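Local coordinates for protein beta-lactamase (Klebsiella pneumoniae 700603, PDB 6XJ3) that probably hydrolyses the beta-lactam ring of penicillin-type antibiotics, such as oxacillin, as a class D beta-lactamase, giving substituted beta-amino acids, at residues D30-D35 with R240-L245; F56-T61 with S97-S102; A87-D92 with N101-V106. All coordinates share one frame; numbering follows the deposited sequence.

Interaction 1. Residues D30-D35 with R240-L245; sequences DERQAD and RSIEAL. With CA (calcium ion), chain G.
A Schellman motif closes helix 229-241, and the carbonyl groups at this helix end are met by R32 from the loop that follows strand 24-30. E243, with positive phi, is the C-prime residue of this helix end, and its backbone N returns to R240 O. The R32 guanidinium enters edge-on. R32 NH2 donates to I242 O at 2.7 Å with an N-H...O angle of 160°, and the acceptor lies in the guanidinium plane. R32 NH1 adds two weak bonds, to E243 O at 2.8 Å and to the same I242 O at 3.1 Å. A244 CB lies over one face of the group, toward its rim, while I242 CB comes within 4.0 Å of R32 NH2. The NE/NH2 edge of the guanidinium is taken by D30 in a side-on salt bridge: R32 NE meets OD1 at 2.9 Å and NH2 meets OD2 at 2.7 Å, both on the syn side of the carboxylate. The bend at chi3 (-57°) turns this edge of R32 alongside the D30 carboxylate. On its anti side D30 OD1 also takes the backbone N of R32, forming an Asx turn. In the same loop E31 O and Q33 O bind the calcium ion, at 2.4 and 2.2 Å, with three waters. The E31 carboxylate forms salt bridges with R158 and R162. Held by the carboxylate on one edge and by helix-end carbonyls on another, the guanidinium is fixed in rotation; the negative end of the helix dipole and D30 would both be expected to favour its positive charge.

Interaction 2. Residues F56-T61 with S97-S102; sequences FKIPHT and SAMRNS. With NXL ((2S,5R)-1-formyl-5-[(sulfooxy)amino]piperidine-2-carboxamide), chain E.
K57 and S102 make the polar link of this contact: K57 NZ donates to S102 OG at 2.8 Å. The lysine chain runs extended as far as CE and bends only at chi4 (78°), which turns NZ onto the hydroxyl. S102 OG also lies 3.0 Å from the sulfate oxygen OAG of the avibactam-derived ligand, although its single proton has another acceptor within reach. K192 NZ is a further hydrogen-bond partner of this oxygen, and S54, the predicted acyl-ester serine, makes a weak one. K57 belongs with S54 to the SxxK motif of penicillin-recognising enzymes; its predicted carboxylation is absent here.

The apolar part rests on M99. Bent at chi2 (70°), M99 carries its SD to 3.9 Å from K57 CB, while the terminal CE reaches I58 CG1, also at 3.9 Å, the two side chains crossing at a slant.

Segments 57-61 and 97-101 of helices 57-67 and 95-101 run nearly antiparallel, at 164°, their axes 11.5 Å apart at closest approach. Y107 of helix 104-113 touches K57, A98 and M99, F156, L157 and L160 of helix 150-161 cover I58, and K192 of strand 187-195 borders K57, I58 and M99.

Interaction 3. Residues A87-D92 with N101-V106; sequences AGHNQD and NSTVWV. With NXL ((2S,5R)-1-formyl-5-[(sulfooxy)amino]piperidine-2-carboxamide), chain E.
H89 and W105 make the two hydrogen bonds of this contact, each using a ring N-H. W105 NE1 donates to H89 O at 2.9 Å and nearly straight, at 175°; the acceptor lies in the indole plane and the donor in the carbonyl plane. H89 NE2 donates to N101 O, also at 2.9 Å, but more bent, at 145°. That oxygen sits in the imidazole plane, whereas the nitrogen stands above the carbonyl plane. Beside it, S102 O is 3.3 Å from NE2, at an angle too poor for a bond. T103 and H89 lie alongside, pointing opposite ways, with T103 OG1 3.7 Å from the ring carbon H89 CD2. G88 CA packs on N101 OD1 at 3.4 Å, and Q91 O meets the indole edge at W105 CZ2, 3.7 Å away.

The bonded carbonyl of N101 belongs to the turn between helices 95-101 and 104-113, where S102 has positive phi; S102, T103 and V104 here are consistent with the SxV motif of class D beta-lactamases. Two residues after S102, V104 CG2 touches ligand atom CAJ at 3.7 Å, so the turn also forms part of the avibactam pocket.

With chi1 of W105 at 63°, the indole turns so that T103 CG2 and V106 CG2 lie over one face; R84 makes a cation-pi contact with the ring. Q93 serves several groups at once, with OE1 bonded to T103 OG1 and NE2 to the carbonyls of G88 and Q91. The N101 amide donates ND2 to S97 O.

How the interactions relate
From the N terminus, the chain leaves strand 24-30 through 30-35, whose partner 240-245 ends helix 229-241 and follows it; interaction 1 thus closes a loop around nearly the whole domain, and the other two contacts lie within it. Helix 57-67 follows and meets helix 95-101 in interaction 2. The intervening loop supplies 87-92, which interaction 3 fastens to 101-106, so both contacts end on the same piece of chain, share N101 and S102, and touch the ligand. A98 O and T103 N, 3.0 Å apart, probably hydrogen-bond between them. Interaction 1 lies across the chain's centre from interaction 3, about 35 Å between centres, joining the loop after strand 24-30 to the end of helix 229-241.

Interaction 1. Residues D30-D35 with R240-L245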
loop_
_atom_site.group_PDB
_atom_site.type_symbol
_atom_site.label_atom_id
_atom_site.label_comp_id
_atom_site.label_asym_id
_atom_site.label_seq_id
_atom_site.Cartn_x
_atom_site.Cartn_y
_atom_site.Cartn_z
ATOM N N ASP A 30 -10.590 -11.830 5.634
ATOM C CA ASP A 30 -11.501 -11.412 6.696
ATOM C C ASP A 30 -11.173 -12.206 7.955
ATOM O O ASP A 30 -11.484 -13.396 8.040
ATOM C CB ASP A 30 -12.948 -11.642 6.264
ATOM C CG ASP A 30 -13.957 -11.017 7.204
ATOM O OD1 ASP A 30 -13.605 -10.695 8.362
ATOM O OD2 ASP A 30 -15.119 -10.847 6.770
ATOM N N GLU A 31 -10.557 -11.556 8.937
ATOM C CA GLU A 31 -10.257 -12.220 10.199
ATOM C C GLU A 31 -11.342 -12.028 11.262
ATOM O O GLU A 31 -11.109 -12.346 12.431
ATOM C CB GLU A 31 -8.905 -11.740 10.737
ATOM C CG GLU A 31 -7.738 -12.051 9.811
ATOM C CD GLU A 31 -6.387 -11.729 10.427
ATOM O OE1 GLU A 31 -6.337 -11.264 11.585
ATOM O OE2 GLU A 31 -5.367 -11.939 9.742
ATOM N N ARG A 32 -12.514 -11.523 10.900
ATOM C CA ARG A 32 -13.604 -11.473 11.867
ATOM C C ARG A 32 -14.124 -12.892 12.108
ATOM O O ARG A 32 -14.214 -13.697 11.177
ATOM C CB ARG A 32 -14.715 -10.537 11.369
ATOM C CG ARG A 32 -14.282 -9.056 11.208
ATOM C CD ARG A 32 -15.334 -8.211 10.483
ATOM N NE ARG A 32 -15.666 -8.763 9.166
ATOM C CZ ARG A 32 -16.642 -8.307 8.387
ATOM N NH1 ARG A 32 -17.395 -7.286 8.788
ATOM N NH2 ARG A 32 -16.877 -8.880 7.214
ATOM N N GLN A 33 -14.426 -13.212 13.363
ATOM C CA GLN A 33 -14.774 -14.599 13.772
ATOM C C GLN A 33 -13.565 -15.485 13.431
ATOM O O GLN A 33 -12.419 -15.040 13.572
ATOM C CB GLN A 33 -16.101 -15.036 13.155
ATOM C CG GLN A 33 -17.255 -14.038 13.351
ATOM C CD GLN A 33 -17.674 -13.876 14.811
ATOM O OE1 GLN A 33 -17.259 -14.645 15.683
ATOM N NE2 GLN A 33 -18.508 -12.873 15.078
ATOM N N ALA A 34 -13.750 -16.727 12.982
ATOM C CA ALA A 34 -12.590 -17.582 12.753
ATOM C C ALA A 34 -12.804 -18.497 11.555
ATOM O O ALA A 34 -13.918 -18.961 11.294
ATOM C CB ALA A 34 -12.256 -18.436 13.981
ATOM N N ASP A 35 -11.704 -18.748 10.837
ATOM C CA ASP A 35 -11.643 -19.735 9.758
ATOM C C ASP A 35 -12.513 -19.344 8.559
ATOM O O ASP A 35 -13.076 -20.204 7.878
ATOM C CB ASP A 35 -12.012 -21.132 10.274
ATOM C CG ASP A 35 -11.574 -22.243 9.330
ATOM O OD1 ASP A 35 -10.422 -22.194 8.845
ATOM O OD2 ASP A 35 -12.382 -23.159 9.075
ATOM N N ARG A 240 -18.219 -2.821 1.994
ATOM C CA ARG A 240 -19.578 -2.587 2.469
ATOM C C ARG A 240 -20.454 -3.823 2.281
ATOM O O ARG A 240 -21.276 -4.143 3.148
ATOM C CB ARG A 240 -20.183 -1.377 1.763
ATOM C CG ARG A 240 -19.859 -0.068 2.455
ATOM C CD ARG A 240 -20.380 1.116 1.677
ATOM N NE ARG A 240 -19.933 1.058 0.291
ATOM C CZ ARG A 240 -19.811 2.113 -0.506
ATOM N NH1 ARG A 240 -20.103 3.326 -0.053
ATOM N NH2 ARG A 240 -19.399 1.953 -1.755
ATOM N N SER A 241 -20.286 -4.536 1.162
ATOM C CA SER A 241 -21.085 -5.737 0.919
ATOM C C SER A 241 -20.872 -6.802 1.989
ATOM O O SER A 241 -21.744 -7.655 2.182
ATOM C CB SER A 241 -20.765 -6.330 -0.457
ATOM O OG SER A 241 -19.596 -7.135 -0.415
ATOM N N ILE A 242 -19.741 -6.784 2.680
ATOM C CA ILE A 242 -19.483 -7.739 3.745
ATOM C C ILE A 242 -19.473 -7.053 5.108
ATOM O O ILE A 242 -18.844 -7.541 6.043
ATOM C CB ILE A 242 -18.183 -8.516 3.488
ATOM C CG1 ILE A 242 -17.004 -7.555 3.363
ATOM C CG2 ILE A 242 -18.309 -9.336 2.217
ATOM C CD1 ILE A 242 -15.661 -8.254 3.372
ATOM N N GLU A 243 -20.156 -5.914 5.217
ATOM C CA GLU A 243 -20.280 -5.164 6.470
ATOM C C GLU A 243 -18.918 -4.869 7.088
ATOM O O GLU A 243 -18.767 -4.837 8.311
ATOM C CB GLU A 243 -21.200 -5.894 7.459
ATOM C CG GLU A 243 -22.594 -6.129 6.882
ATOM C CD GLU A 243 -23.461 -7.049 7.731
ATOM O OE1 GLU A 243 -23.028 -7.426 8.840
ATOM O OE2 GLU A 243 -24.578 -7.398 7.281
ATOM N N ALA A 244 -17.913 -4.634 6.242
ATOM C CA ALA A 244 -16.579 -4.265 6.706
ATOM C C ALA A 244 -16.337 -2.761 6.660
ATOM O O ALA A 244 -15.285 -2.298 7.099
ATOM C CB ALA A 244 -15.506 -4.990 5.886
ATOM N N LEU A 245 -17.284 -1.996 6.139
ATOM C CA LEU A 245 -17.306 -0.549 6.256
ATOM C C LEU A 245 -18.748 -0.138 6.498
ATOM O O LEU A 245 -19.674 -0.819 6.039
ATOM C CB LEU A 245 -16.774 0.145 4.992
ATOM C CG LEU A 245 -15.270 0.221 4.752
ATOM C CD1 LEU A 245 -15.021 0.828 3.384
ATOM C CD2 LEU A 245 -14.581 1.047 5.836
HETATM CA CA CA G . -10.474 -14.040 13.955
HETATM O O HOH W 1 -10.130 -15.364 11.779
HETATM O O HOH W 2 -7.880 -13.883 13.989
HETATM O O HOH W 3 -10.571 -11.869 15.307
#

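Interaction 2. Residues F56-T61 with S97-S102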
loop_
_atom_site.group_PDB
_atom_site.type_symbol
_atom_site.label_atom_id
_atom_site.label_comp_id
_atom_site.label_asym_id
_atom_site.label_seq_id
_atom_site.Cartn_x
_atom_site.Cartn_y
_atom_site.Cartn_z
ATOM N N PHE A 56 4.577 1.161 -1.995
ATOM C CA PHE A 56 5.880 0.887 -1.407
ATOM C C PHE A 56 6.239 1.863 -0.294
ATOM O O PHE A 56 7.171 1.588 0.463
ATOM C CB PHE A 56 6.969 0.902 -2.490
ATOM C CG PHE A 56 8.290 0.355 -2.034
ATOM C CD1 PHE A 56 8.440 -0.993 -1.762
ATOM C CD2 PHE A 56 9.388 1.187 -1.892
ATOM C CE1 PHE A 56 9.659 -1.505 -1.339
ATOM C CE2 PHE A 56 10.612 0.684 -1.482
ATOM C CZ PHE A 56 10.747 -0.665 -1.202
ATOM N N LYS A 57 5.529 2.982 -0.149
ATOM C CA LYS A 57 5.854 3.866 0.965
ATOM C C LYS A 57 5.635 3.190 2.316
ATOM O O LYS A 57 6.229 3.622 3.310
ATOM C CB LYS A 57 5.047 5.165 0.886
ATOM C CG LYS A 57 5.523 6.129 -0.199
ATOM C CD LYS A 57 4.715 7.424 -0.175
ATOM C CE LYS A 57 5.145 8.391 -1.279
ATOM N NZ LYS A 57 4.612 8.024 -2.622
ATOM N N ILE A 58 4.813 2.144 2.375
ATOM C CA ILE A 58 4.612 1.411 3.624
ATOM C C ILE A 58 5.949 0.789 4.025
ATOM O O ILE A 58 6.515 1.195 5.051
ATOM C CB ILE A 58 3.479 0.368 3.511
ATOM C CG1 ILE A 58 2.129 1.042 3.244
ATOM C CG2 ILE A 58 3.394 -0.473 4.775
ATOM C CD1 ILE A 58 1.031 0.060 2.886
ATOM N N PRO A 59 6.524 -0.153 3.263
ATOM C CA PRO A 59 7.814 -0.704 3.702
ATOM C C PRO A 59 8.945 0.302 3.612
ATOM O O PRO A 59 9.861 0.253 4.442
ATOM C CB PRO A 59 8.029 -1.892 2.757
ATOM C CG PRO A 59 7.332 -1.498 1.519
ATOM C CD PRO A 59 6.099 -0.762 1.986
ATOM N N HIS A 60 8.893 1.226 2.649
ATOM C CA HIS A 60 9.957 2.214 2.497
ATOM C C HIS A 60 10.114 3.053 3.759
ATOM O O HIS A 60 11.237 3.386 4.160
ATOM C CB HIS A 60 9.666 3.112 1.290
ATOM C CG HIS A 60 10.892 3.580 0.561
ATOM N ND1 HIS A 60 12.163 3.463 1.084
ATOM C CD2 HIS A 60 11.038 4.167 -0.652
ATOM C CE1 HIS A 60 13.038 3.959 0.225
ATOM N NE2 HIS A 60 12.381 4.396 -0.833
ATOM N N THR A 61 9.000 3.410 4.400
ATOM C CA THR A 61 9.093 4.166 5.644
ATOM C C THR A 61 9.739 3.328 6.744
ATOM O O THR A 61 10.515 3.848 7.552
ATOM C CB THR A 61 7.701 4.652 6.068
ATOM O OG1 THR A 61 7.059 5.291 4.957
ATOM C CG2 THR A 61 7.811 5.644 7.215
ATOM N N SER A 97 2.474 14.110 6.232
ATOM C CA SER A 97 2.154 14.787 4.974
ATOM C C SER A 97 2.698 14.017 3.777
ATOM O O SER A 97 2.038 13.927 2.733
ATOM C CB SER A 97 2.693 16.219 4.967
ATOM O OG SER A 97 4.083 16.256 4.716
ATOM N N ALA A 98 3.898 13.443 3.908
ATOM C CA ALA A 98 4.455 12.684 2.792
ATOM C C ALA A 98 3.618 11.446 2.495
ATOM O O ALA A 98 3.393 11.104 1.329
ATOM C CB ALA A 98 5.905 12.295 3.075
ATOM N N MET A 99 3.136 10.768 3.541
ATOM C CA MET A 99 2.270 9.609 3.339
ATOM C C MET A 99 0.922 10.014 2.752
ATOM O O MET A 99 0.425 9.368 1.823
ATOM C CB MET A 99 2.073 8.874 4.668
ATOM C CG MET A 99 1.587 7.453 4.516
ATOM S SD MET A 99 2.880 6.401 3.826
ATOM C CE MET A 99 2.115 4.806 4.054
ATOM N N ARG A 100 0.319 11.085 3.275
ATOM C CA ARG A 100 -1.009 11.492 2.823
ATOM C C ARG A 100 -0.982 12.062 1.413
ATOM O O ARG A 100 -1.892 11.813 0.617
ATOM C CB ARG A 100 -1.591 12.526 3.777
ATOM C CG ARG A 100 -2.201 11.952 5.021
ATOM C CD ARG A 100 -2.576 13.067 5.971
ATOM N NE ARG A 100 -3.281 12.558 7.137
ATOM C CZ ARG A 100 -3.527 13.267 8.232
ATOM N NH1 ARG A 100 -3.096 14.517 8.329
ATOM N NH2 ARG A 100 -4.181 12.714 9.243
ATOM N N ASN A 101 0.022 12.866 1.099
ATOM C CA ASN A 101 0.099 13.482 -0.214
ATOM C C ASN A 101 0.856 12.629 -1.216
ATOM O O ASN A 101 0.870 12.963 -2.407
ATOM C CB ASN A 101 0.747 14.861 -0.093
ATOM C CG ASN A 101 -0.096 15.818 0.710
ATOM O OD1 ASN A 101 -0.844 16.613 0.154
ATOM N ND2 ASN A 101 -0.002 15.731 2.026
ATOM N N SER A 102 1.447 11.520 -0.764
ATOM C CA SER A 102 2.296 10.674 -1.600
ATOM C C SER A 102 3.428 11.500 -2.208
ATOM O O SER A 102 3.644 11.514 -3.421
ATOM C CB SER A 102 1.480 9.961 -2.680
ATOM O OG SER A 102 1.939 8.633 -2.866
HETATM O OAC NXL E . 2.057 5.632 -6.721
HETATM C CAN NXL E . 2.542 6.649 -6.255
HETATM N N NXL E . 2.668 7.819 -6.918
HETATM C CAJ NXL E . 2.969 9.086 -6.243
HETATM C CA NXL E . 2.463 7.924 -8.368
HETATM C C NXL E . 3.746 8.308 -9.117
HETATM O O NXL E . 4.833 8.230 -8.580
HETATM N NAA NXL E . 3.643 8.779 -10.512
HETATM C CB NXL E . 1.355 8.933 -8.657
HETATM C CAH NXL E . 1.611 10.271 -7.979
HETATM C CAO NXL E . 1.832 10.097 -6.476
HETATM N NAK NXL E . 0.594 9.794 -5.721
HETATM O OAL NXL E . 0.115 8.461 -6.010
HETATM S SAR NXL E . -1.182 8.033 -5.236
HETATM O OAD NXL E . -1.462 6.699 -5.721
HETATM O OAE NXL E . -2.233 8.972 -5.573
HETATM O OAG NXL E . -0.852 8.050 -3.827
#

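Interaction 3. Residues A87-D92 with N101-V106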
loop_
_atom_site.group_PDB
_atom_site.type_symbol
_atom_site.label_atom_id
_atom_site.label_comp_id
_atom_site.label_asym_id
_atom_site.label_seq_id
_atom_site.Cartn_x
_atom_site.Cartn_y
_atom_site.Cartn_z
ATOM N N ALA A 87 0.287 20.192 -5.811
ATOM C CA ALA A 87 0.242 21.225 -4.779
ATOM C C ALA A 87 0.773 20.721 -3.440
ATOM O O ALA A 87 1.638 21.355 -2.821
ATOM C CB ALA A 87 -1.186 21.742 -4.633
ATOM N N GLY A 88 0.277 19.573 -2.982
ATOM C CA GLY A 88 0.699 19.039 -1.697
ATOM C C GLY A 88 2.145 18.592 -1.639
ATOM O O GLY A 88 2.643 18.319 -0.544
ATOM N N HIS A 89 2.824 18.506 -2.781
ATOM C CA HIS A 89 4.230 18.134 -2.802
ATOM C C HIS A 89 5.156 19.330 -2.650
ATOM O O HIS A 89 6.323 19.162 -2.268
ATOM C CB HIS A 89 4.569 17.412 -4.110
ATOM C CG HIS A 89 3.717 16.213 -4.384
ATOM N ND1 HIS A 89 3.617 15.645 -5.635
ATOM C CD2 HIS A 89 2.935 15.467 -3.569
ATOM C CE1 HIS A 89 2.803 14.605 -5.581
ATOM N NE2 HIS A 89 2.376 14.474 -4.338
ATOM N N ASN A 90 4.662 20.523 -2.939
ATOM C CA ASN A 90 5.506 21.705 -3.072
ATOM C C ASN A 90 5.468 22.535 -1.788
ATOM O O ASN A 90 4.998 23.673 -1.753
ATOM C CB ASN A 90 5.068 22.514 -4.291
ATOM C CG ASN A 90 5.210 21.737 -5.597
ATOM O OD1 ASN A 90 6.128 20.935 -5.763
ATOM N ND2 ASN A 90 4.292 21.973 -6.529
ATOM N N GLN A 91 5.976 21.923 -0.719
ATOM C CA GLN A 91 5.988 22.513 0.617
ATOM C C GLN A 91 6.767 21.591 1.545
ATOM O O GLN A 91 6.992 20.417 1.235
ATOM C CB GLN A 91 4.572 22.734 1.156
ATOM C CG GLN A 91 3.795 21.450 1.352
ATOM C CD GLN A 91 2.307 21.680 1.375
ATOM O OE1 GLN A 91 1.816 22.659 0.820
ATOM N NE2 GLN A 91 1.575 20.772 2.008
ATOM N N ASP A 92 7.178 22.138 2.687
ATOM C CA ASP A 92 7.872 21.329 3.677
ATOM C C ASP A 92 7.012 20.130 4.075
ATOM O O ASP A 92 5.780 20.187 4.053
ATOM C CB ASP A 92 8.221 22.172 4.899
ATOM C CG ASP A 92 9.434 23.062 4.667
ATOM O OD1 ASP A 92 10.063 22.964 3.589
ATOM O OD2 ASP A 92 9.763 23.854 5.571
ATOM N N ASN A 101 0.022 12.866 1.099
ATOM C CA ASN A 101 0.099 13.482 -0.214
ATOM C C ASN A 101 0.856 12.629 -1.216
ATOM O O ASN A 101 0.870 12.963 -2.407
ATOM C CB ASN A 101 0.747 14.861 -0.093
ATOM C CG ASN A 101 -0.096 15.818 0.710
ATOM O OD1 ASN A 101 -0.844 16.613 0.154
ATOM N ND2 ASN A 101 -0.002 15.731 2.026
ATOM N N SER A 102 1.447 11.520 -0.764
ATOM C CA SER A 102 2.296 10.674 -1.600
ATOM C C SER A 102 3.428 11.500 -2.208
ATOM O O SER A 102 3.644 11.514 -3.421
ATOM C CB SER A 102 1.480 9.961 -2.680
ATOM O OG SER A 102 1.939 8.633 -2.866
ATOM N N THR A 103 4.156 12.194 -1.335
ATOM C CA THR A 103 5.221 13.108 -1.740
ATOM C C THR A 103 6.457 12.307 -2.122
ATOM O O THR A 103 7.181 11.811 -1.250
ATOM C CB THR A 103 5.532 14.091 -0.616
ATOM O OG1 THR A 103 4.318 14.729 -0.200
ATOM C CG2 THR A 103 6.524 15.153 -1.111
ATOM N N VAL A 104 6.716 12.209 -3.426
ATOM C CA VAL A 104 7.753 11.309 -3.923
ATOM C C VAL A 104 9.145 11.758 -3.482
ATOM O O VAL A 104 9.997 10.925 -3.150
ATOM C CB VAL A 104 7.657 11.195 -5.454
ATOM C CG1 VAL A 104 8.705 10.227 -5.981
ATOM C CG2 VAL A 104 6.253 10.760 -5.861
ATOM N N TRP A 105 9.407 13.068 -3.461
ATOM C CA TRP A 105 10.791 13.506 -3.287
ATOM C C TRP A 105 11.330 13.219 -1.893
ATOM O O TRP A 105 12.554 13.134 -1.721
ATOM C CB TRP A 105 10.947 14.994 -3.622
ATOM C CG TRP A 105 10.200 16.003 -2.770
ATOM C CD1 TRP A 105 9.033 16.638 -3.093
ATOM C CD2 TRP A 105 10.611 16.548 -1.502
ATOM N NE1 TRP A 105 8.680 17.524 -2.099
ATOM C CE2 TRP A 105 9.630 17.483 -1.111
ATOM C CE3 TRP A 105 11.703 16.323 -0.655
ATOM C CZ2 TRP A 105 9.707 18.192 0.089
ATOM C CZ3 TRP A 105 11.769 17.022 0.544
ATOM C CH2 TRP A 105 10.781 17.947 0.899
ATOM N N VAL A 106 10.449 13.054 -0.904
ATOM C CA VAL A 106 10.883 12.629 0.418
ATOM C C VAL A 106 11.456 11.220 0.358
ATOM O O VAL A 106 12.512 10.938 0.938
ATOM C CB VAL A 106 9.708 12.722 1.414
ATOM C CG1 VAL A 106 10.081 12.083 2.741
ATOM C CG2 VAL A 106 9.285 14.173 1.609
HETATM O OAC NXL E . 2.057 5.632 -6.721
HETATM C CAN NXL E . 2.542 6.649 -6.255
HETATM N N NXL E . 2.668 7.819 -6.918
HETATM C CAJ NXL E . 2.969 9.086 -6.243
HETATM C CA NXL E . 2.463 7.924 -8.368
HETATM C C NXL E . 3.746 8.308 -9.117
HETATM O O NXL E . 4.833 8.230 -8.580
HETATM N NAA NXL E . 3.643 8.779 -10.512
HETATM C CB NXL E . 1.355 8.933 -8.657
HETATM C CAH NXL E . 1.611 10.271 -7.979
HETATM C CAO NXL E . 1.832 10.097 -6.476
HETATM N NAK NXL E . 0.594 9.794 -5.721
HETATM O OAL NXL E . 0.115 8.461 -6.010
HETATM S SAR NXL E . -1.182 8.033 -5.236
HETATM O OAD NXL E . -1.462 6.699 -5.721
HETATM O OAE NXL E . -2.233 8.972 -5.573
HETATM O OAG NXL E . -0.852 8.050 -3.827
#